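Local coordinates for protein Adenylate/guanylate cyclase/hydrolase, alpha/beta fold family (Ruegeria pomeroyi, PDB 3MR7) that probably acts as an adenylate cyclase through this N-terminal class III cyclase domain, one part of a longer protein that also has an alpha/beta-hydrolase family region, at residues G59-F64 / G110-D115; G154-K159 / I165-W170. All coordinates share one frame; numbering follows the deposited sequence. Where two conformers were deposited one is given.

Contact 1. Residues G59-F64 / G110-D115; sequences GMLARF and GDIFGD
Leu61 and Ile112 face each other from strands that are not sheet neighbours. Their CA atoms are 9.0 Å apart, and the backbones exchange no hydrogen bonds. Side chains alone bridge the two segments, as apolar packing within the cyclase catalytic domain between two strands of one sheet. Leu61 and Ile112 meet tip to tip, with Leu61 CD2 3.7 Å from Ile112 CD1. Ile112 CG1 sits between its backbone N and carbonyl carbon (chi1 59°), and the extended chi2 (-172°) carries CD1 on to Leu61. The other branch turns to Arg63: Ile112 CG2 lies 4.2 Å from Arg63 CD, against the aliphatic part of an extended chain. An alanine in place of Ile112 would lack both branches, and this would probably open a gap beside Leu61 and leave the Arg63 methylenes without this apolar partner. Just before Ile112, Asp111 OD1 accepts Ile112 N at 2.6 Å. The same oxygen forms a salt bridge with Lys54. Strand 59-64 pairs with strands 4-15 and 51-56, and Leu61 also rests on Ile10 and Ala12. Ile112 touches Val53 of strand 51-56. Strand 112-113 pairs with strand 96-107, and Gly114 is the N-cap residue of helix 115-126.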
loop_
_atom_site.group_PDB
_atom_site.type_symbol
_atom_site.label_atom_id
_atom_site.label_comp_id
_atom_site.label_asym_id
_atom_site.label_seq_id
_atom_site.Cartn_x
_atom_site.Cartn_y
_atom_site.Cartn_z
ATOM N N GLY A 59 3.960 5.441 -8.805
ATOM C CA GLY A 59 2.776 5.191 -9.599
ATOM C C GLY A 59 2.446 6.378 -10.476
ATOM O O GLY A 59 3.309 7.220 -10.739
HETATM N N MSE A 60 1.202 6.451 -10.934
HETATM C CA MSE A 60 0.821 7.493 -11.872
HETATM C C MSE A 60 -0.068 8.580 -11.276
HETATM O O MSE A 60 -0.794 8.361 -10.321
HETATM C CB MSE A 60 0.166 6.876 -13.093
HETATM C CG MSE A 60 -0.960 7.705 -13.641
HETATM SE SE MSE A 60 -1.928 6.681 -14.971
HETATM C CE MSE A 60 -0.718 7.016 -16.460
ATOM N N LEU A 61 -0.009 9.760 -11.865
ATOM C CA LEU A 61 -0.682 10.922 -11.318
ATOM C C LEU A 61 -1.346 11.645 -12.458
ATOM O O LEU A 61 -0.690 11.980 -13.430
ATOM C CB LEU A 61 0.368 11.821 -10.704
ATOM C CG LEU A 61 -0.002 12.809 -9.627
ATOM C CD1 LEU A 61 -0.679 12.092 -8.534
ATOM C CD2 LEU A 61 1.294 13.381 -9.124
ATOM N N ALA A 62 -2.643 11.882 -12.378
ATOM C CA ALA A 62 -3.302 12.572 -13.483
ATOM C C ALA A 62 -4.192 13.638 -12.920
ATOM O O ALA A 62 -4.528 13.604 -11.750
ATOM C CB ALA A 62 -4.103 11.613 -14.342
ATOM N N ARG A 63 -4.583 14.591 -13.748
ATOM C CA ARG A 63 -5.419 15.658 -13.243
ATOM C C ARG A 63 -6.532 15.995 -14.190
ATOM O O ARG A 63 -6.414 15.827 -15.394
ATOM C CB ARG A 63 -4.592 16.899 -12.947
ATOM C CG ARG A 63 -4.155 17.651 -14.176
ATOM C CD ARG A 63 -3.047 18.601 -13.817
ATOM N NE ARG A 63 -2.389 19.085 -15.012
ATOM C CZ ARG A 63 -2.811 20.124 -15.720
ATOM N NH1 ARG A 63 -3.894 20.797 -15.351
ATOM N NH2 ARG A 63 -2.142 20.491 -16.796
ATOM N N PHE A 64 -7.604 16.503 -13.609
ATOM C CA PHE A 64 -8.865 16.721 -14.291
ATOM C C PHE A 64 -9.451 18.106 -13.937
ATOM O O PHE A 64 -9.121 18.712 -12.913
ATOM C CB PHE A 64 -9.876 15.636 -13.886
ATOM C CG PHE A 64 -9.487 14.243 -14.285
ATOM C CD1 PHE A 64 -10.050 13.646 -15.410
ATOM C CD2 PHE A 64 -8.585 13.511 -13.522
ATOM C CE1 PHE A 64 -9.699 12.345 -15.785
ATOM C CE2 PHE A 64 -8.229 12.210 -13.883
ATOM C CZ PHE A 64 -8.787 11.626 -15.024
ATOM N N GLY A 110 4.891 20.974 -16.304
ATOM C CA GLY A 110 4.402 19.611 -16.423
ATOM C C GLY A 110 4.416 18.806 -15.135
ATOM O O GLY A 110 4.312 17.577 -15.176
ATOM N N ASP A 111 4.556 19.490 -13.999
ATOM C CA ASP A 111 4.465 18.823 -12.713
ATOM C C ASP A 111 3.581 19.551 -11.694
ATOM O O ASP A 111 3.371 20.751 -11.776
ATOM C CB ASP A 111 5.844 18.557 -12.145
ATOM C CG ASP A 111 5.860 17.343 -11.254
ATOM O OD1 ASP A 111 4.779 16.910 -10.786
ATOM O OD2 ASP A 111 6.959 16.811 -11.025
ATOM N N ILE A 112 3.052 18.813 -10.732
ATOM C CA ILE A 112 2.107 19.397 -9.805
ATOM C C ILE A 112 2.611 19.342 -8.370
ATOM O O ILE A 112 3.393 18.464 -8.014
ATOM C CB ILE A 112 0.766 18.716 -9.947
ATOM C CG1 ILE A 112 0.912 17.238 -9.679
ATOM C CG2 ILE A 112 0.306 18.796 -11.372
ATOM C CD1 ILE A 112 -0.370 16.511 -10.002
ATOM N N PHE A 113 2.175 20.289 -7.548
ATOM C CA PHE A 113 2.718 20.416 -6.200
ATOM C C PHE A 113 1.645 20.815 -5.201
ATOM O O PHE A 113 0.693 21.515 -5.537
ATOM C CB PHE A 113 3.837 21.466 -6.148
ATOM C CG PHE A 113 4.952 21.236 -7.137
ATOM C CD1 PHE A 113 6.211 20.827 -6.709
ATOM C CD2 PHE A 113 4.763 21.457 -8.496
ATOM C CE1 PHE A 113 7.268 20.628 -7.624
ATOM C CE2 PHE A 113 5.815 21.253 -9.408
ATOM C CZ PHE A 113 7.060 20.839 -8.965
ATOM N N GLY A 114 1.819 20.374 -3.961
ATOM C CA GLY A 114 0.960 20.782 -2.867
ATOM C C GLY A 114 0.483 19.622 -2.022
ATOM O O GLY A 114 0.450 18.475 -2.493
ATOM N N ASP A 115 0.106 19.918 -0.781
ATOM C CA ASP A 115 -0.530 18.932 0.073
ATOM C C ASP A 115 -1.554 18.124 -0.707
ATOM O O ASP A 115 -1.481 16.901 -0.737
ATOM C CB ASP A 115 -1.252 19.615 1.220
ATOM C CG ASP A 115 -0.312 20.200 2.236
ATOM O OD1 ASP A 115 0.909 20.123 2.007
ATOM O OD2 ASP A 115 -0.798 20.732 3.265
#

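Contact 2. Residues G154-K159 / I165-W170; sequences GLQKVK and IRVWQW
Leu155 and Arg166 form a non-hydrogen-bonded antiparallel pair in the hairpin of strands 151-158 and 161-170. Their side chains share one sheet face and cross there. Arg166 CG is anti to the backbone N (chi1 173°), and the chain bends at chi3. In the conformer given, this brings the guanidinium under a methyl group: Leu155 CD2 stands over one face, off toward the rim, 3.4 Å from Arg166 NH1. In the same conformer Arg166 NE forms a salt bridge with Asp152. A second conformer was modelled, so both this packing and the salt bridge are tentative. Gln156 and Ile165, the next pair, are hydrogen-bonded and project from the other face. Ile165 N donates to Gln156 O at 2.8 Å; the return bond from Gln156 N to Ile165 O is weak. Val167 N donates to Gly154 O at 2.9 Å. On the Gln156 and Ile165 face, Gln156 CB packs 3.8 Å from Val167 CG2. Val158 CG2 only just reaches Ile165 CD1, at 4.4 Å. Helix 115-126 covers this face through Val119, Leu123 and Ile126. Gln156 NE2 donates to OE1 of Gln156 of the second subunit. The chemistry is thus divided: backbone bonds hold the hairpin, one face packs apolar groups against a helix, and the NE2 of a buried glutamine finds its acceptor on the second subunit.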
loop_
_atom_site.group_PDB
_atom_site.type_symbol
_atom_site.label_atom_id
_atom_site.label_comp_id
_atom_site.label_asym_id
_atom_site.label_seq_id
_atom_site.Cartn_x
_atom_site.Cartn_y
_atom_site.Cartn_z
ATOM N N GLY A 154 -13.473 6.708 7.784
ATOM C CA GLY A 154 -12.861 7.352 8.918
ATOM C C GLY A 154 -11.678 8.227 8.558
ATOM O O GLY A 154 -11.500 8.640 7.403
ATOM N N LEU A 155 -10.874 8.530 9.571
ATOM C CA LEU A 155 -9.802 9.494 9.434
ATOM C C LEU A 155 -8.486 8.836 9.092
ATOM O O LEU A 155 -8.209 7.690 9.454
ATOM C CB LEU A 155 -9.668 10.335 10.699
ATOM C CG LEU A 155 -10.998 11.016 11.051
ATOM C CD1 LEU A 155 -10.832 11.807 12.300
ATOM C CD2 LEU A 155 -11.479 11.918 9.935
ATOM N N GLN A 156 -7.671 9.587 8.375
ATOM C CA GLN A 156 -6.434 9.080 7.850
ATOM C C GLN A 156 -5.390 10.164 8.057
ATOM O O GLN A 156 -5.549 11.286 7.562
ATOM C CB GLN A 156 -6.635 8.830 6.375
ATOM C CG GLN A 156 -6.045 7.595 5.893
ATOM C CD GLN A 156 -6.544 6.431 6.649
ATOM O OE1 GLN A 156 -7.705 6.394 7.073
ATOM N NE2 GLN A 156 -5.672 5.460 6.846
ATOM N N LYS A 157 -4.345 9.860 8.813
ATOM C CA LYS A 157 -3.278 10.833 8.974
ATOM C C LYS A 157 -2.339 10.664 7.795
ATOM O O LYS A 157 -2.098 9.568 7.360
ATOM C CB LYS A 157 -2.577 10.663 10.328
ATOM C CG LYS A 157 -1.129 11.069 10.356
ATOM C CD LYS A 157 -0.889 12.579 10.435
ATOM C CE LYS A 157 0.596 12.837 10.115
ATOM N NZ LYS A 157 1.092 14.236 10.317
ATOM N N VAL A 158 -1.848 11.752 7.236
ATOM C CA VAL A 158 -0.993 11.671 6.052
ATOM C C VAL A 158 0.355 12.310 6.349
ATOM O O VAL A 158 0.431 13.362 6.969
ATOM C CB VAL A 158 -1.647 12.372 4.878
ATOM C CG1 VAL A 158 -0.804 12.214 3.625
ATOM C CG2 VAL A 158 -3.047 11.833 4.678
ATOM N N LYS A 159 1.428 11.661 5.928
ATOM C CA LYS A 159 2.763 12.110 6.304
ATOM C C LYS A 159 2.922 13.629 6.080
ATOM O O LYS A 159 2.672 14.124 4.982
ATOM C CB LYS A 159 3.799 11.284 5.532
ATOM C CG LYS A 159 5.129 11.974 5.299
ATOM C CD LYS A 159 6.286 11.225 5.958
ATOM C CE LYS A 159 7.550 11.242 5.105
ATOM N NZ LYS A 159 7.300 10.523 3.806
ATOM N N ILE A 165 -7.469 13.256 7.167
ATOM C CA ILE A 165 -8.512 13.428 6.167
ATOM C C ILE A 165 -9.544 12.330 6.321
ATOM O O ILE A 165 -9.197 11.203 6.622
ATOM C CB ILE A 165 -7.916 13.375 4.732
ATOM C CG1 ILE A 165 -7.357 14.735 4.350
ATOM C CG2 ILE A 165 -8.954 13.019 3.715
ATOM C CD1 ILE A 165 -6.033 15.017 4.902
ATOM N N ARG A 166 -10.815 12.667 6.122
ATOM C CA ARG A 166 -11.884 11.685 6.149
ATOM C C ARG A 166 -11.963 11.068 4.755
ATOM O O ARG A 166 -12.069 11.768 3.763
ATOM C CB ARG A 166 -13.215 12.316 6.593
ATOM C CG ARG A 166 -14.432 11.390 6.480
ATOM C CD ARG A 166 -15.579 11.719 7.492
ATOM N NE ARG A 166 -15.510 10.906 8.715
ATOM C CZ ARG A 166 -15.105 11.360 9.896
ATOM N NH1 ARG A 166 -14.757 12.634 10.027
ATOM N NH2 ARG A 166 -15.056 10.553 10.949
ATOM N N VAL A 167 -11.886 9.746 4.702
ATOM C CA VAL A 167 -11.753 9.018 3.460
ATOM C C VAL A 167 -12.973 8.143 3.175
ATOM O O VAL A 167 -13.440 7.383 4.032
ATOM C CB VAL A 167 -10.455 8.169 3.512
ATOM C CG1 VAL A 167 -10.364 7.203 2.358
ATOM C CG2 VAL A 167 -9.234 9.099 3.559
ATOM N N TRP A 168 -13.491 8.271 1.962
ATOM C CA TRP A 168 -14.639 7.492 1.529
ATOM C C TRP A 168 -14.162 6.514 0.485
ATOM O O TRP A 168 -13.285 6.829 -0.332
ATOM C CB TRP A 168 -15.674 8.410 0.908
ATOM C CG TRP A 168 -16.223 9.377 1.882
ATOM C CD1 TRP A 168 -15.632 10.522 2.327
ATOM C CD2 TRP A 168 -17.478 9.286 2.543
ATOM N NE1 TRP A 168 -16.441 11.150 3.228
ATOM C CE2 TRP A 168 -17.583 10.414 3.383
ATOM C CE3 TRP A 168 -18.539 8.365 2.496
ATOM C CZ2 TRP A 168 -18.705 10.642 4.189
ATOM C CZ3 TRP A 168 -19.646 8.592 3.285
ATOM C CH2 TRP A 168 -19.724 9.718 4.131
ATOM N N GLN A 169 -14.753 5.331 0.500
ATOM C CA GLN A 169 -14.330 4.271 -0.396
ATOM C C GLN A 169 -15.465 3.577 -1.112
ATOM O O GLN A 169 -16.534 3.330 -0.563
ATOM C CB GLN A 169 -13.522 3.218 0.364
ATOM C CG GLN A 169 -12.941 2.130 -0.524
ATOM C CD GLN A 169 -12.138 1.137 0.262
ATOM O OE1 GLN A 169 -12.695 0.363 1.040
ATOM N NE2 GLN A 169 -10.817 1.153 0.083
ATOM N N TRP A 170 -15.200 3.227 -2.352
ATOM C CA TRP A 170 -16.112 2.438 -3.124
ATOM C C TRP A 170 -15.396 1.180 -3.550
ATOM O O TRP A 170 -14.243 1.218 -3.984
ATOM C CB TRP A 170 -16.526 3.226 -4.347
ATOM C CG TRP A 170 -17.228 2.408 -5.354
ATOM C CD1 TRP A 170 -18.573 2.190 -5.455
ATOM C CD2 TRP A 170 -16.626 1.700 -6.426
ATOM N NE1 TRP A 170 -18.842 1.381 -6.526
ATOM C CE2 TRP A 170 -17.662 1.068 -7.142
ATOM C CE3 TRP A 170 -15.309 1.552 -6.865
ATOM C CZ2 TRP A 170 -17.422 0.300 -8.253
ATOM C CZ3 TRP A 170 -15.075 0.794 -7.944
ATOM C CH2 TRP A 170 -16.123 0.170 -8.637
#

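Overall arrangement
Contact 1 comes first along the chain and closes before contact 2 opens. Their centres are 19 Å apart, and their nearest atoms are about 6 Å apart without touching. Both belong to the cyclase catalytic domain and reach the same mixed sheet. Strand 96-107 links them: it pairs with strand 112-113 of contact 1 and with strand 132-135, which in turn pairs with strand 161-170 of contact 2. Helix 115-126 starts directly after Gly114 and packs on contact 2. Leu21 of the second subunit packs on Met60 of strand 59-64, and Gln156 of the second subunit accepts from Gln156. Contact 1 packs two strands not paired with each other; contact 2 is a hairpin pair. This is consistent with a class III cyclase domain, a family that works as dimers.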